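Local coordinates for protein histidine acid phosphatase (Bifidobacterium longum subsp. infantis, PDB 6RXD) that probably removes phosphate groups from inositol polyphosphates such as phytate, and from 2,3-bisphosphoglycerate, as a histidine acid phosphatase of the MINPP1 subfamily, at residues Arg61-Lys73 and Ile248-Tyr262. Sequence-based numbering, arbitrary orientation.
Sequences RMAETAARDGGFK and IFTEEFLAKLENGEY. With ZN (zinc ion), chain C.
Met62 reaches Phe249 with its terminal methyl: CG is anti to the backbone N (chi1 -179°) and the chain stays extended, setting CE over one face of the ring, 4.0 Å from its centroid, with SD alongside in an oblique Met-aromatic contact. Ile248 CG2 covers the opposite face of Phe249 and also meets the edge of Phe72, 3.6 Å from Phe72 CE1. The Phe72 and Phe249 rings run side by side, nearly parallel but so far displaced that they hardly overlap. Ala66 CB lies over a face of Phe253 in a CH-pi contact, 3.7 Å from Phe253 CZ, and Gly71 CA packs close to Phe253 CD2, where a side chain on Gly71 would collide with the ring. These residues join the C-terminal half of helix 55-69 and the turn after it to the lead-in and first turn of helix 251-258, at the periphery of the histidine phosphatase fold, and helices 75-95 and 301-317 cover other sides of the cluster.

The backbones form a single bridge at Phe72 and Phe249: Thr250 N donates to Gly71 O (2.9 Å), and Lys73 N to Ile248 O (2.9 Å). Thr250 OG1 N-caps helix 251-258 by accepting from Phe253 N, while a water links this hydroxyl to Gly70 O and Glu252 OE1. A second water joins Lys73 NZ to Glu251 OE2, which binds zinc together with His242; Lys73 NZ also hydrogen-bonds to Ser246 O.

Among the polar side chains, Tyr262 OH donates to the anti lone pair of Asp69 OD2 (2.6 Å), and Arg68 NH2 approaches that oxygen on its syn side (2.8 Å) as Arg68 NE bonds to Asp69 OD1, a side-on salt bridge. With an alanine here, the Tyr262 hydroxyl would probably lose its acceptor and the Arg68 guanidinium its carboxylate partner.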
# COMPACT_ATOMS: atom_id res chain seq x y z
N ARG A 61 -16.04 6.13 -23.43
CA ARG A 61 -16.19 7.17 -24.44
C ARG A 61 -15.44 6.79 -25.71
O ARG A 61 -15.93 6.99 -26.83
CB ARG A 61 -15.69 8.53 -23.91
CG ARG A 61 -16.34 8.99 -22.60
CD ARG A 61 -17.83 9.34 -22.77
NE ARG A 61 -18.70 8.16 -22.68
CZ ARG A 61 -19.06 7.57 -21.54
NH1 ARG A 61 -18.62 8.03 -20.37
NH2 ARG A 61 -19.85 6.51 -21.56
N MET A 62 -14.26 6.19 -25.55
CA MET A 62 -13.48 5.74 -26.70
C MET A 62 -14.23 4.62 -27.43
O MET A 62 -14.27 4.59 -28.67
CB MET A 62 -12.10 5.24 -26.22
CG MET A 62 -11.17 4.75 -27.31
SD MET A 62 -9.58 4.31 -26.59
CE MET A 62 -8.65 3.94 -28.07
N ALA A 63 -14.85 3.74 -26.66
CA ALA A 63 -15.58 2.61 -27.22
C ALA A 63 -16.76 3.09 -28.03
O ALA A 63 -17.06 2.53 -29.10
CB ALA A 63 -16.04 1.67 -26.10
N GLU A 64 -17.44 4.13 -27.55
CA GLU A 64 -18.60 4.65 -28.27
C GLU A 64 -18.19 5.22 -29.63
O GLU A 64 -18.88 5.03 -30.64
CB GLU A 64 -19.33 5.69 -27.40
CG GLU A 64 -20.02 5.07 -26.19
CD GLU A 64 -20.31 6.07 -25.08
OE1 GLU A 64 -19.84 7.22 -25.16
OE2 GLU A 64 -21.01 5.69 -24.12
N THR A 65 -17.04 5.90 -29.66
CA THR A 65 -16.53 6.43 -30.92
C THR A 65 -16.10 5.30 -31.87
O THR A 65 -16.40 5.32 -33.07
CB THR A 65 -15.36 7.39 -30.65
OG1 THR A 65 -15.84 8.51 -29.91
CG2 THR A 65 -14.75 7.88 -31.97
N ALA A 66 -15.41 4.30 -31.33
CA ALA A 66 -15.04 3.13 -32.13
C ALA A 66 -16.26 2.43 -32.73
O ALA A 66 -16.24 1.98 -33.87
CB ALA A 66 -14.21 2.16 -31.30
N ALA A 67 -17.33 2.32 -31.94
CA ALA A 67 -18.55 1.68 -32.44
C ALA A 67 -19.16 2.49 -33.58
O ALA A 67 -19.62 1.93 -34.58
CB ALA A 67 -19.57 1.50 -31.30
N ARG A 68 -19.17 3.81 -33.43
CA ARG A 68 -19.70 4.69 -34.46
C ARG A 68 -18.88 4.64 -35.74
O ARG A 68 -19.43 4.68 -36.84
CB ARG A 68 -19.74 6.14 -33.93
CG ARG A 68 -20.31 7.16 -34.91
CD ARG A 68 -19.90 8.59 -34.55
NE ARG A 68 -18.46 8.81 -34.67
CZ ARG A 68 -17.85 9.98 -34.49
NH1 ARG A 68 -18.56 11.06 -34.19
NH2 ARG A 68 -16.53 10.08 -34.63
N ASP A 69 -17.56 4.58 -35.59
CA ASP A 69 -16.65 4.71 -36.73
C ASP A 69 -16.10 3.38 -37.27
O ASP A 69 -15.22 3.38 -38.13
CB ASP A 69 -15.49 5.64 -36.38
CG ASP A 69 -15.93 7.08 -36.19
OD1 ASP A 69 -17.09 7.40 -36.52
OD2 ASP A 69 -15.09 7.88 -35.72
N GLY A 70 -16.61 2.26 -36.78
CA GLY A 70 -16.15 0.96 -37.24
C GLY A 70 -14.70 0.70 -36.86
O GLY A 70 -13.92 0.13 -37.63
N GLY A 71 -14.34 1.11 -35.64
CA GLY A 71 -12.97 1.01 -35.18
C GLY A 71 -12.61 -0.21 -34.35
O GLY A 71 -11.46 -0.34 -33.91
N PHE A 72 -13.56 -1.11 -34.12
CA PHE A 72 -13.23 -2.36 -33.45
C PHE A 72 -12.82 -3.40 -34.48
O PHE A 72 -13.26 -3.36 -35.64
CB PHE A 72 -14.42 -2.90 -32.64
CG PHE A 72 -14.64 -2.17 -31.35
CD1 PHE A 72 -13.79 -2.37 -30.27
CD2 PHE A 72 -15.68 -1.26 -31.22
CE1 PHE A 72 -13.99 -1.70 -29.07
CE2 PHE A 72 -15.89 -0.58 -30.02
CZ PHE A 72 -15.04 -0.80 -28.95
N LYS A 73 -11.97 -4.34 -34.07
CA LYS A 73 -11.52 -5.39 -34.99
C LYS A 73 -12.62 -6.37 -35.40
O LYS A 73 -12.58 -6.95 -36.49
CB LYS A 73 -10.31 -6.13 -34.42
CG LYS A 73 -9.03 -5.32 -34.51
CD LYS A 73 -7.80 -6.22 -34.60
CE LYS A 73 -6.61 -5.49 -35.22
NZ LYS A 73 -5.33 -6.16 -34.86
N ILE A 248 -7.82 -4.93 -29.87
CA ILE A 248 -9.19 -4.47 -29.77
C ILE A 248 -9.56 -3.57 -30.93
O ILE A 248 -10.63 -3.71 -31.53
CB ILE A 248 -9.39 -3.70 -28.45
CG1 ILE A 248 -9.13 -4.63 -27.26
CG2 ILE A 248 -10.78 -3.09 -28.36
CD1 ILE A 248 -8.57 -3.90 -26.02
N PHE A 249 -8.67 -2.64 -31.27
CA PHE A 249 -9.00 -1.59 -32.22
C PHE A 249 -8.23 -1.76 -33.52
O PHE A 249 -7.12 -2.29 -33.52
CB PHE A 249 -8.66 -0.21 -31.64
CG PHE A 249 -9.40 0.12 -30.37
CD1 PHE A 249 -10.71 0.59 -30.42
CD2 PHE A 249 -8.79 -0.05 -29.13
CE1 PHE A 249 -11.39 0.89 -29.24
CE2 PHE A 249 -9.46 0.25 -27.94
CZ PHE A 249 -10.76 0.73 -28.00
N THR A 250 -8.81 -1.28 -34.62
CA THR A 250 -8.15 -1.39 -35.92
C THR A 250 -6.95 -0.46 -36.04
O THR A 250 -6.86 0.54 -35.34
CB THR A 250 -9.10 -1.06 -37.09
OG1 THR A 250 -9.47 0.33 -37.04
CG2 THR A 250 -10.34 -1.93 -37.04
N GLU A 251 -6.05 -0.80 -36.95
CA GLU A 251 -4.89 0.05 -37.23
C GLU A 251 -5.32 1.44 -37.64
O GLU A 251 -4.74 2.44 -37.21
CB GLU A 251 -4.07 -0.57 -38.36
CG GLU A 251 -3.40 -1.87 -38.00
CD GLU A 251 -2.37 -1.73 -36.90
OE1 GLU A 251 -1.85 -0.61 -36.67
OE2 GLU A 251 -2.10 -2.75 -36.26
N GLU A 252 -6.33 1.49 -38.49
CA GLU A 252 -6.86 2.76 -38.98
C GLU A 252 -7.40 3.63 -37.84
O GLU A 252 -7.17 4.83 -37.79
CB GLU A 252 -7.94 2.48 -40.02
CG GLU A 252 -8.66 3.69 -40.56
CD GLU A 252 -9.75 3.29 -41.54
OE1 GLU A 252 -10.67 2.55 -41.14
OE2 GLU A 252 -9.68 3.72 -42.71
N PHE A 253 -8.12 3.01 -36.90
CA PHE A 253 -8.64 3.76 -35.76
C PHE A 253 -7.49 4.28 -34.89
O PHE A 253 -7.47 5.45 -34.51
CB PHE A 253 -9.56 2.85 -34.95
CG PHE A 253 -10.30 3.55 -33.84
CD1 PHE A 253 -9.81 3.52 -32.55
CD2 PHE A 253 -11.49 4.22 -34.10
CE1 PHE A 253 -10.50 4.16 -31.51
CE2 PHE A 253 -12.17 4.86 -33.08
CZ PHE A 253 -11.68 4.82 -31.78
N LEU A 254 -6.53 3.42 -34.60
CA LEU A 254 -5.43 3.80 -33.72
C LEU A 254 -4.51 4.81 -34.39
O LEU A 254 -3.90 5.62 -33.72
CB LEU A 254 -4.63 2.56 -33.31
CG LEU A 254 -5.41 1.60 -32.42
CD1 LEU A 254 -4.63 0.30 -32.22
CD2 LEU A 254 -5.75 2.25 -31.08
N ALA A 255 -4.42 4.77 -35.71
CA ALA A 255 -3.61 5.75 -36.42
C ALA A 255 -4.20 7.15 -36.30
O ALA A 255 -3.47 8.13 -36.20
CB ALA A 255 -3.44 5.36 -37.88
N LYS A 256 -5.53 7.25 -36.32
CA LYS A 256 -6.19 8.53 -36.09
C LYS A 256 -5.97 9.05 -34.67
O LYS A 256 -5.89 10.26 -34.45
CB LYS A 256 -7.68 8.47 -36.41
CG LYS A 256 -7.98 8.23 -37.89
CD LYS A 256 -9.46 8.41 -38.18
CE LYS A 256 -9.82 7.83 -39.54
NZ LYS A 256 -11.25 8.07 -39.89
N LEU A 257 -5.89 8.14 -33.71
CA LEU A 257 -5.60 8.54 -32.34
C LEU A 257 -4.17 9.08 -32.25
O LEU A 257 -3.95 10.15 -31.69
CB LEU A 257 -5.78 7.36 -31.38
CG LEU A 257 -5.40 7.64 -29.92
CD1 LEU A 257 -6.16 8.83 -29.38
CD2 LEU A 257 -5.64 6.41 -29.05
N GLU A 258 -3.22 8.36 -32.84
CA GLU A 258 -1.81 8.76 -32.76
C GLU A 258 -1.46 10.07 -33.46
O GLU A 258 -0.46 10.70 -33.12
CB GLU A 258 -0.89 7.63 -33.24
CG GLU A 258 -0.50 6.68 -32.12
CD GLU A 258 -0.05 7.40 -30.87
OE1 GLU A 258 1.09 7.91 -30.84
OE2 GLU A 258 -0.84 7.48 -29.90
N ASN A 259 -2.27 10.49 -34.43
CA ASN A 259 -2.02 11.79 -35.06
C ASN A 259 -3.07 12.86 -34.74
O ASN A 259 -3.24 13.82 -35.49
CB ASN A 259 -1.77 11.65 -36.57
CG ASN A 259 -2.91 10.97 -37.29
OD1 ASN A 259 -4.07 11.29 -37.08
ND2 ASN A 259 -2.57 10.02 -38.16
N GLY A 260 -3.76 12.68 -33.61
CA GLY A 260 -4.55 13.75 -33.01
C GLY A 260 -5.94 14.00 -33.55
O GLY A 260 -6.58 14.99 -33.20
N GLU A 261 -6.42 13.10 -34.40
CA GLU A 261 -7.77 13.22 -34.93
C GLU A 261 -8.79 12.80 -33.89
O GLU A 261 -9.93 13.28 -33.90
CB GLU A 261 -7.93 12.40 -36.20
CG GLU A 261 -7.04 12.89 -37.34
CD GLU A 261 -7.19 12.09 -38.61
OE1 GLU A 261 -8.34 11.77 -38.99
OE2 GLU A 261 -6.16 11.77 -39.24
N TYR A 262 -8.39 11.90 -32.99
CA TYR A 262 -9.26 11.48 -31.90
C TYR A 262 -8.72 11.97 -30.58
O TYR A 262 -7.50 12.06 -30.38
CB TYR A 262 -9.34 9.96 -31.84
CG TYR A 262 -10.21 9.29 -32.87
CD1 TYR A 262 -11.47 9.80 -33.20
CD2 TYR A 262 -9.79 8.12 -33.49
CE1 TYR A 262 -12.26 9.16 -34.14
CE2 TYR A 262 -10.58 7.49 -34.43
CZ TYR A 262 -11.81 8.00 -34.75
OH TYR A 262 -12.58 7.34 -35.67
ZN ZN C . -0.24 -2.58 -35.09
O HOH W 1 -11.41 1.03 -38.77
O HOH W 2 -3.22 -5.00 -36.18